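Local coordinates for putative cell adhesion protein (Bacteroides fragilis, PDB 4H40) that probably serves as a subunit of a fimbria (pilus) and takes part in cell adhesion, at residues I57-V61 / A123-N127; S73-L77 / L89-V94; A112-R118 / M152-T158. All blocks are in the same frame, centred on the assembly; numbering follows the deposited sequence.

Contact 1: I57-V61 / A123-N127; sequences IRLVV and AKALN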
loop_
_atom_site.group_PDB
_atom_site.type_symbol
_atom_site.label_atom_id
_atom_site.label_comp_id
_atom_site.label_asym_id
_atom_site.label_seq_id
_atom_site.Cartn_x
_atom_site.Cartn_y
_atom_site.Cartn_z
ATOM N N ILE B 57 23.021 -22.475 18.868
ATOM C CA ILE B 57 23.798 -21.243 18.937
ATOM C C ILE B 57 25.256 -21.609 18.748
ATOM O O ILE B 57 25.673 -22.663 19.211
ATOM C CB ILE B 57 23.568 -20.367 20.221
ATOM C CG1 ILE B 57 24.140 -20.975 21.487
ATOM C CG2 ILE B 57 22.120 -19.955 20.434
ATOM C CD1 ILE B 57 25.269 -20.187 22.006
ATOM N N ARG B 58 26.016 -20.768 18.049
ATOM C CA ARG B 58 27.464 -20.891 17.894
ATOM C C ARG B 58 28.164 -19.820 18.720
ATOM O O ARG B 58 27.882 -18.632 18.575
ATOM C CB ARG B 58 27.935 -20.791 16.433
ATOM C CG ARG B 58 29.472 -20.648 16.316
ATOM C CD ARG B 58 30.020 -20.783 14.914
ATOM N NE ARG B 58 29.587 -22.026 14.278
ATOM C CZ ARG B 58 30.224 -23.189 14.356
ATOM N NH1 ARG B 58 31.362 -23.287 15.030
ATOM N NH2 ARG B 58 29.734 -24.259 13.749
ATOM N N LEU B 59 29.102 -20.239 19.541
ATOM C CA LEU B 59 29.906 -19.331 20.327
ATOM C C LEU B 59 31.210 -19.137 19.558
ATOM O O LEU B 59 31.907 -20.119 19.324
ATOM C CB LEU B 59 30.107 -19.954 21.721
ATOM C CG LEU B 59 30.628 -19.085 22.856
ATOM C CD1 LEU B 59 29.609 -18.067 23.288
ATOM C CD2 LEU B 59 30.933 -19.943 24.041
ATOM N N VAL B 60 31.456 -17.902 19.046
ATOM C CA VAL B 60 32.641 -17.487 18.265
ATOM C C VAL B 60 33.574 -16.757 19.237
ATOM O O VAL B 60 33.169 -15.741 19.818
ATOM C CB VAL B 60 32.294 -16.596 17.020
ATOM C CG1 VAL B 60 33.529 -16.328 16.156
ATOM C CG2 VAL B 60 31.161 -17.186 16.180
ATOM N N VAL B 61 34.800 -17.291 19.438
ATOM C CA VAL B 61 35.768 -16.726 20.378
ATOM C C VAL B 61 36.895 -15.996 19.635
ATOM O O VAL B 61 37.364 -16.459 18.596
ATOM C CB VAL B 61 36.315 -17.810 21.340
ATOM C CG1 VAL B 61 37.414 -17.270 22.249
ATOM C CG2 VAL B 61 35.190 -18.398 22.180
ATOM N N ALA B 123 23.689 -22.280 14.508
ATOM C CA ALA B 123 25.138 -22.444 14.681
ATOM C C ALA B 123 25.832 -22.714 13.338
ATOM O O ALA B 123 26.538 -23.722 13.183
ATOM C CB ALA B 123 25.429 -23.562 15.679
ATOM N N LYS B 124 25.619 -21.799 12.366
ATOM C CA LYS B 124 26.186 -21.879 11.018
ATOM C C LYS B 124 27.711 -21.772 11.065
ATOM O O LYS B 124 28.257 -21.136 11.967
ATOM C CB LYS B 124 25.598 -20.790 10.092
ATOM C CG LYS B 124 24.140 -21.015 9.723
ATOM C CD LYS B 124 23.713 -20.089 8.583
ATOM C CE LYS B 124 23.123 -20.887 7.451
ATOM N NZ LYS B 124 23.148 -20.122 6.181
ATOM N N ALA B 125 28.396 -22.411 10.104
ATOM C CA ALA B 125 29.854 -22.393 10.017
ATOM C C ALA B 125 30.370 -21.042 9.502
ATOM O O ALA B 125 29.738 -20.409 8.648
ATOM C CB ALA B 125 30.332 -23.512 9.117
ATOM N N LEU B 126 31.509 -20.599 10.039
ATOM C CA LEU B 126 32.122 -19.340 9.630
ATOM C C LEU B 126 32.808 -19.516 8.294
ATOM O O LEU B 126 33.443 -20.547 8.059
ATOM C CB LEU B 126 33.122 -18.816 10.673
ATOM C CG LEU B 126 32.586 -18.554 12.072
ATOM C CD1 LEU B 126 33.701 -18.552 13.083
ATOM C CD2 LEU B 126 31.796 -17.276 12.137
ATOM N N ASN B 127 32.678 -18.520 7.410
ATOM C CA ASN B 127 33.322 -18.544 6.104
ATOM C C ASN B 127 34.753 -17.965 6.215
ATOM O O ASN B 127 35.209 -17.652 7.322
ATOM C CB ASN B 127 32.464 -17.806 5.056
ATOM C CG ASN B 127 32.191 -16.338 5.306
ATOM O OD1 ASN B 127 32.897 -15.642 6.039
ATOM N ND2 ASN B 127 31.179 -15.814 4.642
#

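Contact 2: S73-L77 / L89-V94; sequences SKAYL and LYPCEV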
loop_
_atom_site.group_PDB
_atom_site.type_symbol
_atom_site.label_atom_id
_atom_site.label_comp_id
_atom_site.label_asym_id
_atom_site.label_seq_id
_atom_site.Cartn_x
_atom_site.Cartn_y
_atom_site.Cartn_z
ATOM N N SER B 73 35.875 -22.459 19.097
ATOM C CA SER B 73 34.580 -22.389 18.429
ATOM C C SER B 73 33.712 -23.555 18.935
ATOM O O SER B 73 34.160 -24.705 18.903
ATOM C CB SER B 73 34.754 -22.412 16.914
ATOM O OG SER B 73 33.657 -21.788 16.271
ATOM N N LYS B 74 32.507 -23.248 19.474
ATOM C CA LYS B 74 31.613 -24.257 20.063
ATOM C C LYS B 74 30.158 -24.014 19.697
ATOM O O LYS B 74 29.717 -22.869 19.662
ATOM C CB LYS B 74 31.764 -24.287 21.605
ATOM C CG LYS B 74 31.172 -25.522 22.303
ATOM C CD LYS B 74 32.165 -26.662 22.457
ATOM C CE LYS B 74 31.795 -27.841 21.599
ATOM N NZ LYS B 74 32.749 -28.962 21.775
ATOM N N ALA B 75 29.410 -25.110 19.476
ATOM C CA ALA B 75 27.989 -25.114 19.153
ATOM C C ALA B 75 27.176 -25.682 20.313
ATOM O O ALA B 75 27.632 -26.605 20.994
ATOM C CB ALA B 75 27.751 -25.926 17.899
ATOM N N TYR B 76 25.979 -25.120 20.553
ATOM C CA TYR B 76 25.115 -25.566 21.654
ATOM C C TYR B 76 23.690 -25.819 21.207
ATOM O O TYR B 76 23.234 -25.170 20.270
ATOM C CB TYR B 76 25.106 -24.535 22.792
ATOM C CG TYR B 76 26.433 -24.416 23.498
ATOM C CD1 TYR B 76 27.419 -23.547 23.031
ATOM C CD2 TYR B 76 26.699 -25.149 24.649
ATOM C CE1 TYR B 76 28.649 -23.432 23.679
ATOM C CE2 TYR B 76 27.932 -25.049 25.299
ATOM C CZ TYR B 76 28.903 -24.184 24.811
ATOM O OH TYR B 76 30.102 -24.022 25.460
ATOM N N LEU B 77 22.992 -26.765 21.870
ATOM C CA LEU B 77 21.587 -27.062 21.597
ATOM C C LEU B 77 20.744 -26.453 22.716
ATOM O O LEU B 77 21.098 -26.559 23.894
ATOM C CB LEU B 77 21.330 -28.572 21.445
ATOM C CG LEU B 77 19.886 -28.990 21.134
ATOM C CD1 LEU B 77 19.494 -28.648 19.709
ATOM C CD2 LEU B 77 19.685 -30.446 21.369
ATOM N N LEU B 89 21.698 -24.644 27.770
ATOM C CA LEU B 89 22.575 -24.827 26.590
ATOM C C LEU B 89 23.456 -26.079 26.700
ATOM O O LEU B 89 24.298 -26.190 27.605
ATOM C CB LEU B 89 23.444 -23.579 26.366
ATOM C CG LEU B 89 22.687 -22.264 26.138
ATOM C CD1 LEU B 89 23.600 -21.063 26.307
ATOM C CD2 LEU B 89 22.058 -22.224 24.776
ATOM N N TYR B 90 23.249 -27.028 25.769
ATOM C CA TYR B 90 23.950 -28.309 25.761
ATOM C C TYR B 90 24.963 -28.406 24.632
ATOM O O TYR B 90 24.577 -28.302 23.470
ATOM C CB TYR B 90 22.953 -29.471 25.646
ATOM C CG TYR B 90 21.953 -29.523 26.776
ATOM C CD1 TYR B 90 20.743 -28.841 26.693
ATOM C CD2 TYR B 90 22.205 -30.275 27.927
ATOM C CE1 TYR B 90 19.821 -28.877 27.740
ATOM C CE2 TYR B 90 21.292 -30.318 28.980
ATOM C CZ TYR B 90 20.096 -29.626 28.879
ATOM O OH TYR B 90 19.189 -29.685 29.909
ATOM N N PRO B 91 26.246 -28.676 24.938
ATOM C CA PRO B 91 27.239 -28.817 23.861
ATOM C C PRO B 91 26.789 -29.840 22.821
ATOM O O PRO B 91 26.261 -30.895 23.170
ATOM C CB PRO B 91 28.505 -29.278 24.602
ATOM C CG PRO B 91 28.337 -28.777 25.982
ATOM C CD PRO B 91 26.864 -28.853 26.269
ATOM N N CYS B 92 26.926 -29.494 21.547
ATOM C CA CYS B 92 26.523 -30.381 20.465
ATOM C C CYS B 92 27.479 -30.245 19.276
ATOM O O CYS B 92 28.404 -29.425 19.301
ATOM C CB CYS B 92 25.070 -30.116 20.058
ATOM S SG CYS B 92 24.784 -28.509 19.263
ATOM N N GLU B 93 27.278 -31.098 18.264
ATOM C CA GLU B 93 28.040 -31.092 17.019
ATOM C C GLU B 93 27.066 -30.785 15.903
ATOM O O GLU B 93 25.970 -31.358 15.871
ATOM C CB GLU B 93 28.778 -32.417 16.801
ATOM C CG GLU B 93 29.949 -32.631 17.753
ATOM C CD GLU B 93 31.086 -31.625 17.688
ATOM O OE1 GLU B 93 31.420 -31.150 16.579
ATOM O OE2 GLU B 93 31.663 -31.332 18.759
ATOM N N VAL B 94 27.414 -29.818 15.042
ATOM C CA VAL B 94 26.505 -29.397 13.976
ATOM C C VAL B 94 27.159 -29.466 12.597
ATOM O O VAL B 94 28.391 -29.561 12.481
ATOM C CB VAL B 94 25.918 -27.977 14.224
ATOM C CG1 VAL B 94 24.960 -27.964 15.415
ATOM C CG2 VAL B 94 27.013 -26.920 14.370
#

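Contact 3: A112-R118 / M152-T158; sequences AGTYYFR and MTAVTIT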
loop_
_atom_site.group_PDB
_atom_site.type_symbol
_atom_site.label_atom_id
_atom_site.label_comp_id
_atom_site.label_asym_id
_atom_site.label_seq_id
_atom_site.Cartn_x
_atom_site.Cartn_y
_atom_site.Cartn_z
ATOM N N ALA B 112 42.959 -19.280 30.810
ATOM C CA ALA B 112 42.740 -17.994 31.463
ATOM C C ALA B 112 43.156 -16.839 30.538
ATOM O O ALA B 112 44.096 -16.965 29.751
ATOM C CB ALA B 112 43.517 -17.938 32.767
ATOM N N GLY B 113 42.396 -15.757 30.598
ATOM C CA GLY B 113 42.632 -14.570 29.784
ATOM C C GLY B 113 41.373 -13.821 29.415
ATOM O O GLY B 113 40.267 -14.231 29.775
ATOM N N THR B 114 41.545 -12.703 28.707
ATOM C CA THR B 114 40.428 -11.877 28.261
ATOM C C THR B 114 40.172 -12.202 26.808
ATOM O O THR B 114 41.092 -12.190 25.984
ATOM C CB THR B 114 40.676 -10.383 28.524
ATOM O OG1 THR B 114 41.055 -10.207 29.895
ATOM C CG2 THR B 114 39.448 -9.520 28.220
ATOM N N TYR B 115 38.905 -12.504 26.517
ATOM C CA TYR B 115 38.397 -12.902 25.209
ATOM C C TYR B 115 37.137 -12.131 24.812
ATOM O O TYR B 115 36.312 -11.805 25.664
ATOM C CB TYR B 115 38.049 -14.409 25.215
ATOM C CG TYR B 115 39.178 -15.321 25.629
ATOM C CD1 TYR B 115 40.078 -15.820 24.690
ATOM C CD2 TYR B 115 39.338 -15.705 26.957
ATOM C CE1 TYR B 115 41.126 -16.661 25.070
ATOM C CE2 TYR B 115 40.384 -16.541 27.350
ATOM C CZ TYR B 115 41.272 -17.025 26.402
ATOM O OH TYR B 115 42.294 -17.861 26.789
ATOM N N TYR B 116 36.971 -11.891 23.508
ATOM C CA TYR B 116 35.765 -11.301 22.935
ATOM C C TYR B 116 34.933 -12.438 22.422
ATOM O O TYR B 116 35.497 -13.437 21.982
ATOM C CB TYR B 116 36.102 -10.329 21.796
ATOM C CG TYR B 116 36.632 -8.995 22.268
ATOM C CD1 TYR B 116 35.765 -7.995 22.704
ATOM C CD2 TYR B 116 37.993 -8.710 22.231
ATOM C CE1 TYR B 116 36.244 -6.756 23.124
ATOM C CE2 TYR B 116 38.483 -7.471 22.636
ATOM C CZ TYR B 116 37.605 -6.496 23.085
ATOM O OH TYR B 116 38.074 -5.269 23.491
ATOM N N PHE B 117 33.611 -12.333 22.482
ATOM C CA PHE B 117 32.805 -13.422 21.955
ATOM C C PHE B 117 31.565 -12.894 21.250
ATOM O O PHE B 117 30.974 -11.886 21.647
ATOM C CB PHE B 117 32.461 -14.500 23.023
ATOM C CG PHE B 117 31.613 -14.052 24.191
ATOM C CD1 PHE B 117 32.196 -13.490 25.318
ATOM C CD2 PHE B 117 30.229 -14.209 24.171
ATOM C CE1 PHE B 117 31.405 -13.043 26.390
ATOM C CE2 PHE B 117 29.436 -13.771 25.249
ATOM C CZ PHE B 117 30.032 -13.196 26.354
ATOM N N ARG B 118 31.214 -13.575 20.158
ATOM C CA ARG B 118 30.042 -13.297 19.336
ATOM C C ARG B 118 29.189 -14.551 19.267
ATOM O O ARG B 118 29.689 -15.661 19.498
ATOM C CB ARG B 118 30.428 -12.813 17.927
ATOM C CG ARG B 118 31.295 -11.577 17.924
ATOM C CD ARG B 118 31.171 -10.817 16.633
ATOM N NE ARG B 118 31.194 -9.388 16.917
ATOM C CZ ARG B 118 30.304 -8.510 16.476
ATOM N NH1 ARG B 118 29.334 -8.888 15.660
ATOM N NH2 ARG B 118 30.394 -7.243 16.823
HETATM N N MSE B 152 28.702 -6.818 21.250
HETATM C CA MSE B 152 29.721 -7.792 21.623
HETATM C C MSE B 152 30.344 -7.439 22.968
HETATM O O MSE B 152 30.618 -6.270 23.247
HETATM C CB MSE B 152 30.797 -7.860 20.528
HETATM C CG MSE B 152 31.986 -8.734 20.882
HETATM SE SE MSE B 152 33.344 -8.788 19.503
HETATM C CE MSE B 152 33.845 -6.915 19.482
ATOM N N THR B 153 30.566 -8.465 23.799
ATOM C CA THR B 153 31.159 -8.304 25.119
ATOM C C THR B 153 32.439 -9.101 25.240
ATOM O O THR B 153 32.716 -10.016 24.459
ATOM C CB THR B 153 30.162 -8.692 26.225
ATOM O OG1 THR B 153 29.534 -9.939 25.909
ATOM C CG2 THR B 153 29.114 -7.626 26.447
ATOM N N ALA B 154 33.243 -8.705 26.217
ATOM C CA ALA B 154 34.477 -9.374 26.576
ATOM C C ALA B 154 34.259 -10.126 27.882
ATOM O O ALA B 154 33.393 -9.752 28.689
ATOM C CB ALA B 154 35.608 -8.370 26.702
ATOM N N VAL B 155 35.007 -11.215 28.062
ATOM C CA VAL B 155 34.972 -12.051 29.266
ATOM C C VAL B 155 36.396 -12.287 29.733
ATOM O O VAL B 155 37.284 -12.505 28.909
ATOM C CB VAL B 155 34.185 -13.384 29.058
ATOM C CG1 VAL B 155 34.783 -14.255 27.940
ATOM C CG2 VAL B 155 34.050 -14.167 30.370
ATOM N N THR B 156 36.611 -12.218 31.046
ATOM C CA THR B 156 37.911 -12.513 31.642
ATOM C C THR B 156 37.769 -13.837 32.384
ATOM O O THR B 156 36.914 -13.968 33.257
ATOM C CB THR B 156 38.406 -11.362 32.522
ATOM O OG1 THR B 156 38.461 -10.175 31.735
ATOM C CG2 THR B 156 39.779 -11.639 33.118
ATOM N N ILE B 157 38.578 -14.822 32.001
ATOM C CA ILE B 157 38.574 -16.145 32.616
ATOM C C ILE B 157 39.726 -16.194 33.629
ATOM O O ILE B 157 40.864 -15.854 33.295
ATOM C CB ILE B 157 38.631 -17.270 31.545
ATOM C CG1 ILE B 157 37.457 -17.115 30.551
ATOM C CG2 ILE B 157 38.604 -18.654 32.202
ATOM C CD1 ILE B 157 37.562 -17.893 29.272
ATOM N N THR B 158 39.410 -16.565 34.883
ATOM C CA THR B 158 40.375 -16.637 35.992
ATOM C C THR B 158 40.770 -18.085 36.300
ATOM O O THR B 158 39.995 -19.007 36.054
ATOM C CB THR B 158 39.804 -15.953 37.243
ATOM O OG1 THR B 158 38.457 -16.387 37.449
ATOM C CG2 THR B 158 39.847 -14.430 37.150
#

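Contact 1: I57-V61 / A123-N127
R58 carries this contact, with 83 Å² of its surface covered, more than any other residue of the two segments. Its side chain leaves strand 56-62 and spans the gap to the loop 123-127, where the guanidinium meets main-chain carbonyls rather than a carboxylate. NE of R58 donates to O of K124 at 2.8 Å, and NH2 of R58 reaches O of A123, which lies at the guanidinium edge, at 3.3 Å. Two successive carbonyls are thus tied to one side chain, while NH1 turns the other way to the hydroxyl of S73. A123, the next most covered at 68 Å², sits where the backbones come nearest, its CA 4.3 Å from CA of R58. Its methyl packs against the strand, with CB of A123 3.6 Å from C of I57 and 3.8 Å from CB of R58. Further along, the loop draws off: CA of L126 is already 8.8 Å from CA of V60, so side chains must close the gap. CD1 of L126 touches CG1 of V60 at 3.8 Å. K124 points its CA-CB bond away, and its amine pairs with E138. The loop follows strand 113-121, which pairs antiparallel with 56-62; what results is a loop pinned back on a neighbouring sheet strand by an arginine bonded to its carbonyls, within the all-beta fold of a fimbrillin-like protein.

Contact 2: S73-L77 / L89-V94
Y76 brings the CD2/CE2 side of its ring to the far strand: CE2 of Y76 is 3.8 Å from CG of P91 and CD2 of Y76 is 4.0 Å from CB of L89, so the ring occupies the hollow beside these two residues. The sulfur of C92 is the bump answering it, wedged between A75 and L77, with SG 3.5 Å from C of Y76 and 4.1 Å from CB of L77. These strands, 74-79 and 88-94, form a beta hairpin, antiparallel but strongly skewed, their short axes 124° apart in direction. L77 and Y90 make the hydrogen-bonded pair, N of L77 to O of Y90 at 2.7 Å and N of Y90 to O of L77 at 2.9 Å. P91 has no amide proton to give and falls opposite Y76 at a non-hydrogen-bonded position. Past it, N of C92 donates to O of A75 at 3.0 Å, and the small A75 accepts V94 against its methyl, CB of A75 to CG2 of V94 being 3.7 Å.

Contact 3: A112-R118 / M152-T158
The side chain of M152, modelled as selenomethionine, wedges between R118 and Y116 at one end of this strand pair. SE of M152 lies 3.4 Å from NE of R118, near the guanidinium plane, and makes an oblique Met-aromatic contact with Y116, 5.0 Å from the ring centroid; CE of M152 touches CD1 of Y116 at 3.9 Å. The charge of R118 is met by a salt bridge to D145. From there strands 113-118 and 153-157 run antiparallel. Y115 and V155 bond in both directions, N of Y115 to O of V155 at 2.9 Å and N of V155 to O of Y115 at 2.8 Å; G113 and I157 do the same, and N of F117 reaches O of T153 at 3.2 Å. G113 adopts a backbone conformation in which a CB would jam against the preceding carbonyl, so glycine suits the start of the strand. The faces differ. Y115, F117, T153, V155 and I157 share one, where CD2 of Y115 meets CD1 of I157 at 3.6 Å, CD1 of F117 meets CG1 of V155 at 3.8 Å and CZ of F117 meets OG1 of T153 at 3.3 Å. T114, Y116, A154 and T156 share the other, with OG1 of T114 hydrogen-bonded to OG1 of T156 at 3.2 Å. This chemistry implies a two-faced strand pair: one face mainly apolar, packed against L172 and V14, the other exposed at A154 and T156.

Overall arrangement
Strand 56-62 links the three contacts. On one flank it pairs with 74-79 of contact 2, N of L59 lying 2.7 Å from O of K74; on the other it pairs with 113-121 of contact 3, N of V60 lying 2.9 Å from O of R118. One sheet thus passes through all three. The centres of contacts 1 and 2 are about 10 Å apart, those of 1 and 3 about 16 Å. Contacts 2 and 3 stay separate, nearest atoms about 7 Å apart. Along the chain, contact 2 nests inside the loop closed by contact 1, whereas contacts 1 and 3 interlace. V94 of contact 2 also packs on the loop of contact 1, CG2 of V94 being 3.4 Å from O of A123.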